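Local coordinates for protein formiminoglutamase (Trypanosoma cruzi, PDB 4MYK) that hydrolyses N-formimino-L-glutamate to L-glutamate and formamide as an arginase-like metalloenzyme with a two-manganese centre, at residues V33-P38 with E99-K104; F22-Q25 with D29-I32; V181-Q186 with E221-L226; S103-V108 with A126-A131. The protein carries 1 engineered substitution. All coordinates share one frame; numbering follows the deposited sequence.

Contact 1. Residues V33-P38 with E99-K104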
loop_
_atom_site.group_PDB
_atom_site.type_symbol
_atom_site.label_atom_id
_atom_site.label_comp_id
_atom_site.label_asym_id
_atom_site.label_seq_id
_atom_site.Cartn_x
_atom_site.Cartn_y
_atom_site.Cartn_z
ATOM N N VAL A 33 -30.247 0.700 -10.512
ATOM C CA VAL A 33 -29.946 0.568 -11.934
ATOM C C VAL A 33 -28.531 1.050 -12.307
ATOM O O VAL A 33 -28.154 2.185 -12.022
ATOM C CB VAL A 33 -31.056 1.214 -12.804
ATOM C CG1 VAL A 33 -30.662 1.242 -14.278
ATOM C CG2 VAL A 33 -32.368 0.446 -12.610
ATOM N N ILE A 34 -27.764 0.146 -12.923
ATOM C CA ILE A 34 -26.395 0.402 -13.374
ATOM C C ILE A 34 -26.354 0.908 -14.822
ATOM O O ILE A 34 -26.903 0.288 -15.733
ATOM C CB ILE A 34 -25.518 -0.874 -13.287
ATOM C CG1 ILE A 34 -25.458 -1.404 -11.856
ATOM C CG2 ILE A 34 -24.123 -0.604 -13.810
ATOM C CD1 ILE A 34 -24.943 -2.823 -11.769
ATOM N N ILE A 35 -25.689 2.042 -15.017
ATOM C CA ILE A 35 -25.585 2.676 -16.325
ATOM C C ILE A 35 -24.112 2.886 -16.635
ATOM O O ILE A 35 -23.382 3.436 -15.823
ATOM C CB ILE A 35 -26.319 4.056 -16.343
ATOM C CG1 ILE A 35 -27.818 3.873 -16.059
ATOM C CG2 ILE A 35 -26.102 4.776 -17.671
ATOM C CD1 ILE A 35 -28.501 5.098 -15.446
ATOM N N GLY A 36 -23.673 2.445 -17.802
ATOM C CA GLY A 36 -22.281 2.600 -18.175
ATOM C C GLY A 36 -22.050 3.852 -18.989
ATOM O O GLY A 36 -22.862 4.205 -19.844
ATOM N N PHE A 37 -20.939 4.531 -18.715
ATOM C CA PHE A 37 -20.526 5.678 -19.515
ATOM C C PHE A 37 -19.068 5.537 -19.987
ATOM O O PHE A 37 -18.145 6.111 -19.388
ATOM C CB PHE A 37 -20.760 6.996 -18.762
ATOM C CG PHE A 37 -20.815 8.207 -19.662
ATOM C CD1 PHE A 37 -21.810 8.328 -20.624
ATOM C CD2 PHE A 37 -19.879 9.218 -19.543
ATOM C CE1 PHE A 37 -21.861 9.426 -21.452
ATOM C CE2 PHE A 37 -19.925 10.320 -20.362
ATOM C CZ PHE A 37 -20.916 10.427 -21.319
ATOM N N PRO A 38 -18.866 4.781 -21.085
ATOM C CA PRO A 38 -17.540 4.437 -21.607
ATOM C C PRO A 38 -16.888 5.586 -22.391
ATOM O O PRO A 38 -16.673 5.455 -23.595
ATOM C CB PRO A 38 -17.833 3.260 -22.551
ATOM C CG PRO A 38 -19.350 3.143 -22.644
ATOM C CD PRO A 38 -19.933 4.354 -22.003
ATOM N N GLU A 99 -26.153 14.135 -23.198
ATOM C CA GLU A 99 -27.587 14.362 -23.151
ATOM C C GLU A 99 -28.323 13.080 -22.832
ATOM O O GLU A 99 -29.226 13.072 -22.007
ATOM C CB GLU A 99 -28.079 14.908 -24.484
ATOM C CG GLU A 99 -27.497 16.258 -24.856
ATOM C CD GLU A 99 -28.123 16.786 -26.119
ATOM O OE1 GLU A 99 -29.354 16.641 -26.259
ATOM O OE2 GLU A 99 -27.392 17.326 -26.978
ATOM N N LYS A 100 -27.934 11.995 -23.487
ATOM C CA LYS A 100 -28.593 10.713 -23.277
ATOM C C LYS A 100 -28.313 10.155 -21.885
ATOM O O LYS A 100 -29.152 9.458 -21.309
ATOM C CB LYS A 100 -28.141 9.702 -24.322
ATOM C CG LYS A 100 -28.319 10.151 -25.743
ATOM C CD LYS A 100 -27.920 9.025 -26.651
ATOM C CE LYS A 100 -28.513 7.726 -26.138
ATOM N NZ LYS A 100 -28.568 6.673 -27.196
ATOM N N LEU A 101 -27.122 10.449 -21.364
ATOM C CA LEU A 101 -26.761 10.088 -19.994
ATOM C C LEU A 101 -27.653 10.812 -18.981
ATOM O O LEU A 101 -28.310 10.180 -18.170
ATOM C CB LEU A 101 -25.276 10.383 -19.714
ATOM C CG LEU A 101 -24.843 10.248 -18.246
ATOM C CD1 LEU A 101 -25.195 8.864 -17.709
ATOM C CD2 LEU A 101 -23.364 10.543 -18.052
ATOM N N GLU A 102 -27.685 12.138 -19.036
ATOM C CA GLU A 102 -28.564 12.898 -18.148
ATOM C C GLU A 102 -30.029 12.434 -18.242
ATOM O O GLU A 102 -30.710 12.242 -17.235
ATOM C CB GLU A 102 -28.475 14.393 -18.456
ATOM C CG GLU A 102 -29.376 15.269 -17.594
ATOM C CD GLU A 102 -29.432 16.721 -18.073
ATOM O OE1 GLU A 102 -28.460 17.180 -18.717
ATOM O OE2 GLU A 102 -30.454 17.400 -17.806
ATOM N N SER A 103 -30.511 12.262 -19.461
ATOM C CA SER A 103 -31.907 11.950 -19.666
ATOM C C SER A 103 -32.241 10.614 -19.017
ATOM O O SER A 103 -33.314 10.435 -18.442
ATOM C CB SER A 103 -32.208 11.930 -21.162
ATOM O OG SER A 103 -33.592 11.764 -21.401
ATOM N N LYS A 104 -31.300 9.684 -19.109
ATOM C CA LYS A 104 -31.465 8.332 -18.582
ATOM C C LYS A 104 -31.447 8.289 -17.063
ATOM O O LYS A 104 -32.284 7.658 -16.451
ATOM C CB LYS A 104 -30.363 7.420 -19.128
ATOM C CG LYS A 104 -30.409 5.998 -18.584
ATOM C CD LYS A 104 -31.745 5.366 -18.851
ATOM C CE LYS A 104 -31.670 3.870 -18.678
ATOM N NZ LYS A 104 -32.848 3.203 -19.296
#
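NZ of K104, whose aliphatic chain lies against I35, ends in a salt bridge with OE1 of E27, in the loop that leads into strand 32-37. The lysine chain leaves the helix with CG anti to its backbone nitrogen (chi1 177°) and bends at the next bond. That course brings K104 CG to 3.8 Å from I35 CD1, so the methylene part packs on apolar carbon while the charge travels on to the loop. One turn earlier on the helix, L101 divides its two methyls between strand residues. Its CD2 sits over the centre of the F37 ring, 3.7 Å from the centroid and only 9° off the ring normal, a CH-pi contact with one face; L101 CB approaches the same ring at CE1, 3.9 Å away. The other methyl, CD1, turns to I35 CG2 at 4.2 Å. This is a helix of a beta-alpha-beta crossover packed on its sheet: helix 94-110 links the parallel strands 83-88 and 114-119 and passes strand 32-37, which lies between them, nearly antiparallel at 169° with the short axes 10.3 Å apart. I35 and F37 alternate with G36 along the strand, so both side chains face the helix. Beyond the contact, L101 also touches P127 and N128 of helix 125-135, and the F37 ring also meets that of Y39. The F37 side chain lies about 9 Å from that of the manganese ligand N122, and about 13 Å from a bound manganese ion.

Contact 2. Residues F22-Q25 with D29-I32; sequences FSAQ and DADI
The flat group in this contact is the peptide linking D29 to A30, and the methyl of A24 lies over one of its faces. A24 CB is 3.9 Å from A30 N, almost directly above that atom, and 4.2 Å from D29 C. The two segments are the arms of an irregular loop whose second arm runs into strand 32-37 at I32, where the chain joins the parallel sheet of the arginase/deacetylase alpha/beta fold. Alanines on both sides let the backbones come close: the CA atoms of A24 and A30 are 5.5 Å apart. D29 closes the exposed margin, its CB coming to 4.5 Å from A24 CB, while the carboxylate points onward from the contact. Around this small apolar patch, A24 also touches K82 and A30 touches Y84 at the start of strand 83-88. Next to A30, D31 binds the backbone of K82 through its main chain and accepts a further bond from K82 N at OD2, which ties the loop to the sheet edge. The loop is far from the manganese site. Across its centre the two methyls meet directly, with A24 CB 3.9 Å from A30 CB.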
loop_
_atom_site.group_PDB
_atom_site.type_symbol
_atom_site.label_atom_id
_atom_site.label_comp_id
_atom_site.label_asym_id
_atom_site.label_seq_id
_atom_site.Cartn_x
_atom_site.Cartn_y
_atom_site.Cartn_z
ATOM N N PHE A 22 -29.468 -9.717 -9.822
ATOM C CA PHE A 22 -29.957 -9.320 -11.143
ATOM C C PHE A 22 -31.106 -10.223 -11.608
ATOM O O PHE A 22 -31.032 -10.873 -12.649
ATOM C CB PHE A 22 -28.812 -9.347 -12.155
ATOM C CG PHE A 22 -27.835 -8.215 -11.993
ATOM C CD1 PHE A 22 -26.745 -8.342 -11.151
ATOM C CD2 PHE A 22 -28.011 -7.021 -12.683
ATOM C CE1 PHE A 22 -25.839 -7.292 -10.997
ATOM C CE2 PHE A 22 -27.119 -5.973 -12.536
ATOM C CZ PHE A 22 -26.032 -6.106 -11.688
ATOM N N SER A 23 -32.165 -10.251 -10.809
ATOM C CA SER A 23 -33.329 -11.096 -11.046
ATOM C C SER A 23 -34.506 -10.255 -11.556
ATOM O O SER A 23 -35.550 -10.788 -11.933
ATOM C CB SER A 23 -33.713 -11.805 -9.750
ATOM O OG SER A 23 -33.928 -10.862 -8.712
ATOM N N ALA A 24 -34.324 -8.938 -11.555
ATOM C CA ALA A 24 -35.304 -8.017 -12.101
ATOM C C ALA A 24 -35.375 -8.194 -13.616
ATOM O O ALA A 24 -34.394 -7.967 -14.317
ATOM C CB ALA A 24 -34.927 -6.572 -11.741
ATOM N N GLN A 25 -36.528 -8.614 -14.123
ATOM C CA GLN A 25 -36.678 -8.801 -15.564
ATOM C C GLN A 25 -36.810 -7.464 -16.281
ATOM O O GLN A 25 -36.221 -7.266 -17.344
ATOM C CB GLN A 25 -37.884 -9.692 -15.880
ATOM C CG GLN A 25 -37.732 -11.152 -15.443
ATOM C CD GLN A 25 -37.095 -12.045 -16.511
ATOM O OE1 GLN A 25 -37.323 -13.258 -16.529
ATOM N NE2 GLN A 25 -36.304 -11.450 -17.404
ATOM N N ASP A 29 -38.422 -2.610 -12.248
ATOM C CA ASP A 29 -38.589 -3.428 -11.054
ATOM C C ASP A 29 -37.319 -3.498 -10.198
ATOM O O ASP A 29 -37.347 -3.952 -9.057
ATOM C CB ASP A 29 -39.077 -4.823 -11.458
ATOM C CG ASP A 29 -40.495 -4.795 -12.038
ATOM O OD1 ASP A 29 -41.389 -4.185 -11.406
ATOM O OD2 ASP A 29 -40.713 -5.370 -13.124
ATOM N N ALA A 30 -36.210 -3.028 -10.757
ATOM C CA ALA A 30 -34.943 -2.974 -10.036
ATOM C C ALA A 30 -34.885 -1.797 -9.060
ATOM O O ALA A 30 -35.272 -0.672 -9.397
ATOM C CB ALA A 30 -33.785 -2.901 -11.012
ATOM N N ASP A 31 -34.396 -2.067 -7.852
ATOM C CA ASP A 31 -34.161 -1.027 -6.853
ATOM C C ASP A 31 -32.992 -0.155 -7.295
ATOM O O ASP A 31 -32.993 1.064 -7.106
ATOM C CB ASP A 31 -33.849 -1.658 -5.499
ATOM C CG ASP A 31 -34.960 -2.567 -5.007
ATOM O OD1 ASP A 31 -36.041 -2.044 -4.673
ATOM O OD2 ASP A 31 -34.750 -3.799 -4.932
ATOM N N ILE A 32 -31.997 -0.795 -7.897
ATOM C CA ILE A 32 -30.789 -0.103 -8.305
ATOM C C ILE A 32 -30.548 -0.364 -9.774
ATOM O O ILE A 32 -30.636 -1.514 -10.232
ATOM C CB ILE A 32 -29.558 -0.582 -7.486
ATOM C CG1 ILE A 32 -29.733 -0.240 -5.999
ATOM C CG2 ILE A 32 -28.250 0.003 -8.057
ATOM C CD1 ILE A 32 -28.869 -1.073 -5.068
#

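Contact 3. Residues V181-Q186 with E221-L226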
loop_
_atom_site.group_PDB
_atom_site.type_symbol
_atom_site.label_atom_id
_atom_site.label_comp_id
_atom_site.label_asym_id
_atom_site.label_seq_id
_atom_site.Cartn_x
_atom_site.Cartn_y
_atom_site.Cartn_z
ATOM N N VAL A 181 -19.826 19.785 -1.295
ATOM C CA VAL A 181 -18.613 19.433 -0.575
ATOM C C VAL A 181 -17.576 18.782 -1.497
ATOM O O VAL A 181 -17.886 17.868 -2.260
ATOM C CB VAL A 181 -18.907 18.508 0.623
ATOM C CG1 VAL A 181 -17.614 18.106 1.311
ATOM C CG2 VAL A 181 -19.849 19.193 1.596
ATOM N N GLU A 182 -16.353 19.297 -1.431
ATOM C CA GLU A 182 -15.193 18.658 -2.034
ATOM C C GLU A 182 -14.590 17.801 -0.940
ATOM O O GLU A 182 -14.177 18.315 0.094
ATOM C CB GLU A 182 -14.174 19.704 -2.484
ATOM C CG GLU A 182 -14.682 20.672 -3.547
ATOM C CD GLU A 182 -14.572 20.125 -4.964
ATOM O OE1 GLU A 182 -14.512 18.895 -5.145
ATOM O OE2 GLU A 182 -14.548 20.938 -5.912
ATOM N N PHE A 183 -14.560 16.494 -1.164
ATOM C CA PHE A 183 -14.185 15.557 -0.118
ATOM C C PHE A 183 -12.886 14.825 -0.422
ATOM O O PHE A 183 -12.754 14.198 -1.471
ATOM C CB PHE A 183 -15.303 14.545 0.087
ATOM C CG PHE A 183 -15.192 13.787 1.364
ATOM C CD1 PHE A 183 -14.456 12.608 1.425
ATOM C CD2 PHE A 183 -15.806 14.254 2.513
ATOM C CE1 PHE A 183 -14.340 11.908 2.607
ATOM C CE2 PHE A 183 -15.696 13.557 3.702
ATOM C CZ PHE A 183 -14.967 12.382 3.751
ATOM N N ALA A 184 -11.935 14.918 0.503
ATOM C CA ALA A 184 -10.634 14.259 0.375
ATOM C C ALA A 184 -9.796 14.855 -0.744
ATOM O O ALA A 184 -9.001 14.162 -1.372
ATOM C CB ALA A 184 -10.801 12.765 0.162
ATOM N N CYS A 185 -9.987 16.141 -0.997
ATOM C CA CYS A 185 -9.143 16.852 -1.939
ATOM C C CYS A 185 -7.745 17.081 -1.339
ATOM O O CYS A 185 -7.577 17.109 -0.117
ATOM C CB CYS A 185 -9.804 18.170 -2.362
ATOM S SG CYS A 185 -10.444 19.142 -0.987
ATOM N N GLN A 186 -6.755 17.235 -2.214
ATOM C CA GLN A 186 -5.354 17.307 -1.809
ATOM C C GLN A 186 -4.720 18.676 -2.131
ATOM O O GLN A 186 -4.685 19.077 -3.291
ATOM C CB GLN A 186 -4.573 16.151 -2.446
ATOM C CG GLN A 186 -5.031 14.810 -1.914
ATOM C CD GLN A 186 -4.216 13.645 -2.430
ATOM O OE1 GLN A 186 -3.056 13.795 -2.793
ATOM N NE2 GLN A 186 -4.824 12.471 -2.464
ATOM N N GLU A 221 -19.984 11.544 7.241
ATOM C CA GLU A 221 -21.238 11.854 7.919
ATOM C C GLU A 221 -21.420 13.359 7.963
ATOM O O GLU A 221 -22.477 13.892 7.614
ATOM C CB GLU A 221 -21.242 11.280 9.331
ATOM C CG GLU A 221 -21.517 9.790 9.351
ATOM C CD GLU A 221 -21.287 9.161 10.711
ATOM O OE1 GLU A 221 -20.681 9.820 11.585
ATOM O OE2 GLU A 221 -21.704 7.998 10.895
ATOM N N ASP A 222 -20.368 14.041 8.386
ATOM C CA ASP A 222 -20.363 15.492 8.413
ATOM C C ASP A 222 -20.757 16.030 7.041
ATOM O O ASP A 222 -21.566 16.959 6.939
ATOM C CB ASP A 222 -18.974 16.019 8.825
ATOM C CG ASP A 222 -18.667 15.810 10.320
ATOM O OD1 ASP A 222 -19.500 15.231 11.043
ATOM O OD2 ASP A 222 -17.582 16.232 10.774
ATOM N N ALA A 223 -20.183 15.438 5.994
ATOM C CA ALA A 223 -20.416 15.875 4.619
ATOM C C ALA A 223 -21.889 15.746 4.204
ATOM O O ALA A 223 -22.431 16.641 3.551
ATOM C CB ALA A 223 -19.493 15.121 3.637
ATOM N N PHE A 224 -22.534 14.643 4.582
ATOM C CA PHE A 224 -23.963 14.465 4.280
ATOM C C PHE A 224 -24.860 15.411 5.097
ATOM O O PHE A 224 -25.989 15.720 4.705
ATOM C CB PHE A 224 -24.400 13.018 4.497
ATOM C CG PHE A 224 -23.795 12.058 3.530
ATOM C CD1 PHE A 224 -23.485 12.464 2.244
ATOM C CD2 PHE A 224 -23.544 10.739 3.900
ATOM C CE1 PHE A 224 -22.934 11.570 1.345
ATOM C CE2 PHE A 224 -22.984 9.842 3.001
ATOM C CZ PHE A 224 -22.687 10.256 1.725
ATOM N N GLY A 225 -24.349 15.852 6.241
ATOM C CA GLY A 225 -25.024 16.859 7.031
ATOM C C GLY A 225 -25.100 18.156 6.259
ATOM O O GLY A 225 -26.110 18.848 6.297
ATOM N N LEU A 226 -24.018 18.471 5.555
ATOM C CA LEU A 226 -23.929 19.658 4.711
ATOM C C LEU A 226 -24.709 19.520 3.397
ATOM O O LEU A 226 -25.443 20.421 3.005
ATOM C CB LEU A 226 -22.457 19.989 4.420
ATOM C CG LEU A 226 -21.603 20.465 5.601
ATOM C CD1 LEU A 226 -20.124 20.407 5.280
ATOM C CD2 LEU A 226 -22.018 21.868 6.009
#
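A methyl of V181, CG2, packs on L226, 3.9 Å from its methyl CD1 and 3.9 Å from its methylene CB, the two side chains crossing at about a right angle. The same V181 methyl reaches the helix backbone at A223 O, 4.1 Å away, and V181 CG1, anti to its own backbone nitrogen (chi1 177°), comes to 4.2 Å from A223 CB. The A223 methyl is shared, since F183 CD2 approaches it at 4.0 Å with the ring set obliquely to it. V181 and F183 are two residues apart on the strand and so present their side chains on the same face, towards one helix surface made by A223 and L226. E182, between them, turns to the other face, where its OE1 accepts a bond from N144 ND2. Past F183 the chain turns a corner at A184. Further out, F183 and A223 both touch I143 of strand 141-145, and F183 also reaches M264 of helix 258-270. Helix 216-227 thus covers strand 180-185 nearly antiparallel, at 164° and 9.6 Å between the short axes, within the arginase/deacetylase alpha/beta fold; it rests on strand 141-145 through A223 and F224 and on strand 204-207 through L226, while helix 258-270 flanks it at E221 and F224.

Contact 4. Residues S103-V108 with A126-A131; sequences SKVFTV and APNGRA
V105 and F106 pack against A131 where helices 94-110 and 125-135 run side by side over the parallel sheet of the arginase/deacetylase alpha/beta fold, joined by strand 114-119. Their short axes approach to 8.2 Å at a crossing angle of -35°, a close pairing that the small A131 side chain permits. The apolar contacts centre on that methyl: V105 CG1 is 3.7 Å from A131 CB, and F106 CB lies 4.2 Å from it. Two contacts pair carbon with oxygen. F106 CD1 meets A131 O at 3.6 Å, with the oxygen at the ring edge and near its plane. V105 CG2, set anti to its carbonyl carbon, touches N128 OD1 at 3.5 Å; the amide is held at its other end, where ND2 bonds to D278 OD2. Charged groups flank the pair: R134 adds a cation-pi contact to F106, and R130 NE forms a salt bridge with E102 OE1. Within helix 94-110, K104 O accepts from both V108 N and T107 OG1, arriving on the same face of its plane. The hydroxyl bond is the shorter: T107 OG1 stands 2.7 Å from K104 O, tilted 23° from the carbonyl plane.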
loop_
_atom_site.group_PDB
_atom_site.type_symbol
_atom_site.label_atom_id
_atom_site.label_comp_id
_atom_site.label_asym_id
_atom_site.label_seq_id
_atom_site.Cartn_x
_atom_site.Cartn_y
_atom_site.Cartn_z
ATOM N N SER A 103 -30.511 12.262 -19.461
ATOM C CA SER A 103 -31.907 11.950 -19.666
ATOM C C SER A 103 -32.241 10.614 -19.017
ATOM O O SER A 103 -33.314 10.435 -18.442
ATOM C CB SER A 103 -32.208 11.930 -21.162
ATOM O OG SER A 103 -33.592 11.764 -21.401
ATOM N N LYS A 104 -31.300 9.684 -19.109
ATOM C CA LYS A 104 -31.465 8.332 -18.582
ATOM C C LYS A 104 -31.447 8.289 -17.063
ATOM O O LYS A 104 -32.284 7.658 -16.451
ATOM C CB LYS A 104 -30.363 7.420 -19.128
ATOM C CG LYS A 104 -30.409 5.998 -18.584
ATOM C CD LYS A 104 -31.745 5.366 -18.851
ATOM C CE LYS A 104 -31.670 3.870 -18.678
ATOM N NZ LYS A 104 -32.848 3.203 -19.296
ATOM N N VAL A 105 -30.469 8.949 -16.458
ATOM C CA VAL A 105 -30.398 9.029 -15.009
ATOM C C VAL A 105 -31.667 9.669 -14.447
ATOM O O VAL A 105 -32.203 9.218 -13.430
ATOM C CB VAL A 105 -29.153 9.827 -14.551
ATOM C CG1 VAL A 105 -29.174 10.047 -13.037
ATOM C CG2 VAL A 105 -27.884 9.107 -14.977
ATOM N N PHE A 106 -32.151 10.714 -15.117
ATOM C CA PHE A 106 -33.363 11.398 -14.675
ATOM C C PHE A 106 -34.568 10.471 -14.630
ATOM O O PHE A 106 -35.296 10.437 -13.639
ATOM C CB PHE A 106 -33.703 12.590 -15.558
ATOM C CG PHE A 106 -35.035 13.203 -15.223
ATOM C CD1 PHE A 106 -35.174 14.026 -14.114
ATOM C CD2 PHE A 106 -36.156 12.925 -15.990
ATOM C CE1 PHE A 106 -36.397 14.576 -13.786
ATOM C CE2 PHE A 106 -37.383 13.481 -15.667
ATOM C CZ PHE A 106 -37.501 14.307 -14.561
ATOM N N THR A 107 -34.779 9.727 -15.711
ATOM C CA THR A 107 -35.886 8.779 -15.774
ATOM C C THR A 107 -35.850 7.789 -14.604
ATOM O O THR A 107 -36.858 7.590 -13.933
ATOM C CB THR A 107 -35.954 8.051 -17.146
ATOM O OG1 THR A 107 -34.828 7.180 -17.301
ATOM C CG2 THR A 107 -35.958 9.059 -18.283
ATOM N N VAL A 108 -34.685 7.194 -14.342
ATOM C CA VAL A 108 -34.535 6.291 -13.195
ATOM C C VAL A 108 -34.861 7.017 -11.890
ATOM O O VAL A 108 -35.538 6.475 -11.014
ATOM C CB VAL A 108 -33.114 5.662 -13.102
ATOM C CG1 VAL A 108 -32.987 4.839 -11.840
ATOM C CG2 VAL A 108 -32.842 4.788 -14.296
ATOM N N ALA A 126 -21.340 15.988 -14.668
ATOM C CA ALA A 126 -22.143 17.147 -15.038
ATOM C C ALA A 126 -23.562 16.731 -15.456
ATOM O O ALA A 126 -24.539 17.192 -14.866
ATOM C CB ALA A 126 -21.452 17.967 -16.116
ATOM N N PRO A 127 -23.680 15.835 -16.457
ATOM C CA PRO A 127 -24.991 15.298 -16.846
ATOM C C PRO A 127 -25.743 14.724 -15.650
ATOM O O PRO A 127 -26.929 14.984 -15.464
ATOM C CB PRO A 127 -24.626 14.163 -17.805
ATOM C CG PRO A 127 -23.314 14.535 -18.361
ATOM C CD PRO A 127 -22.591 15.279 -17.284
ATOM N N ASN A 128 -25.036 13.925 -14.856
ATOM C CA ASN A 128 -25.592 13.286 -13.669
ATOM C C ASN A 128 -26.178 14.272 -12.664
ATOM O O ASN A 128 -27.262 14.063 -12.135
ATOM C CB ASN A 128 -24.514 12.437 -12.991
ATOM C CG ASN A 128 -24.171 11.198 -13.783
ATOM O OD1 ASN A 128 -24.894 10.812 -14.697
ATOM N ND2 ASN A 128 -23.071 10.553 -13.423
ATOM N N GLY A 129 -25.443 15.343 -12.401
ATOM C CA GLY A 129 -25.912 16.386 -11.513
ATOM C C GLY A 129 -27.132 17.126 -12.036
ATOM O O GLY A 129 -28.041 17.444 -11.268
ATOM N N ARG A 130 -27.153 17.416 -13.335
ATOM C CA ARG A 130 -28.308 18.086 -13.938
ATOM C C ARG A 130 -29.560 17.210 -13.872
ATOM O O ARG A 130 -30.663 17.705 -13.625
ATOM C CB ARG A 130 -28.006 18.508 -15.376
ATOM C CG ARG A 130 -27.073 19.704 -15.469
ATOM C CD ARG A 130 -26.955 20.228 -16.885
ATOM N NE ARG A 130 -26.386 19.243 -17.804
ATOM C CZ ARG A 130 -25.084 19.096 -18.025
ATOM N NH1 ARG A 130 -24.215 19.863 -17.373
ATOM N NH2 ARG A 130 -24.656 18.185 -18.892
ATOM N N ALA A 131 -29.381 15.909 -14.092
ATOM C CA ALA A 131 -30.442 14.931 -13.840
ATOM C C ALA A 131 -31.018 15.075 -12.424
ATOM O O ALA A 131 -32.228 14.932 -12.223
ATOM C CB ALA A 131 -29.932 13.501 -14.080
#

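From the N terminus, contact 2 closes first, a loop of a few residues leading into strand 32-37. F22 of that loop then packs its CZ against I34 CD1 of contact 1, 3.5 Å away. Contact 1 closes a much longer loop, from strand 32-37 past strand 83-88 to helix 94-110. Contact 4 starts where it ends and carries the chain through strand 114-119 to helix 125-135; their centres are 7 Å apart. Contact 3 comes last, closing the loop from strand 180-185, past strand 204-207, to helix 216-227, across the chain's centre from contact 1. None nests in another; contacts 1 and 4 overlap at S103-K104 and the rest follow in series. Contacts 1 and 3 pack helices onto the same sheet.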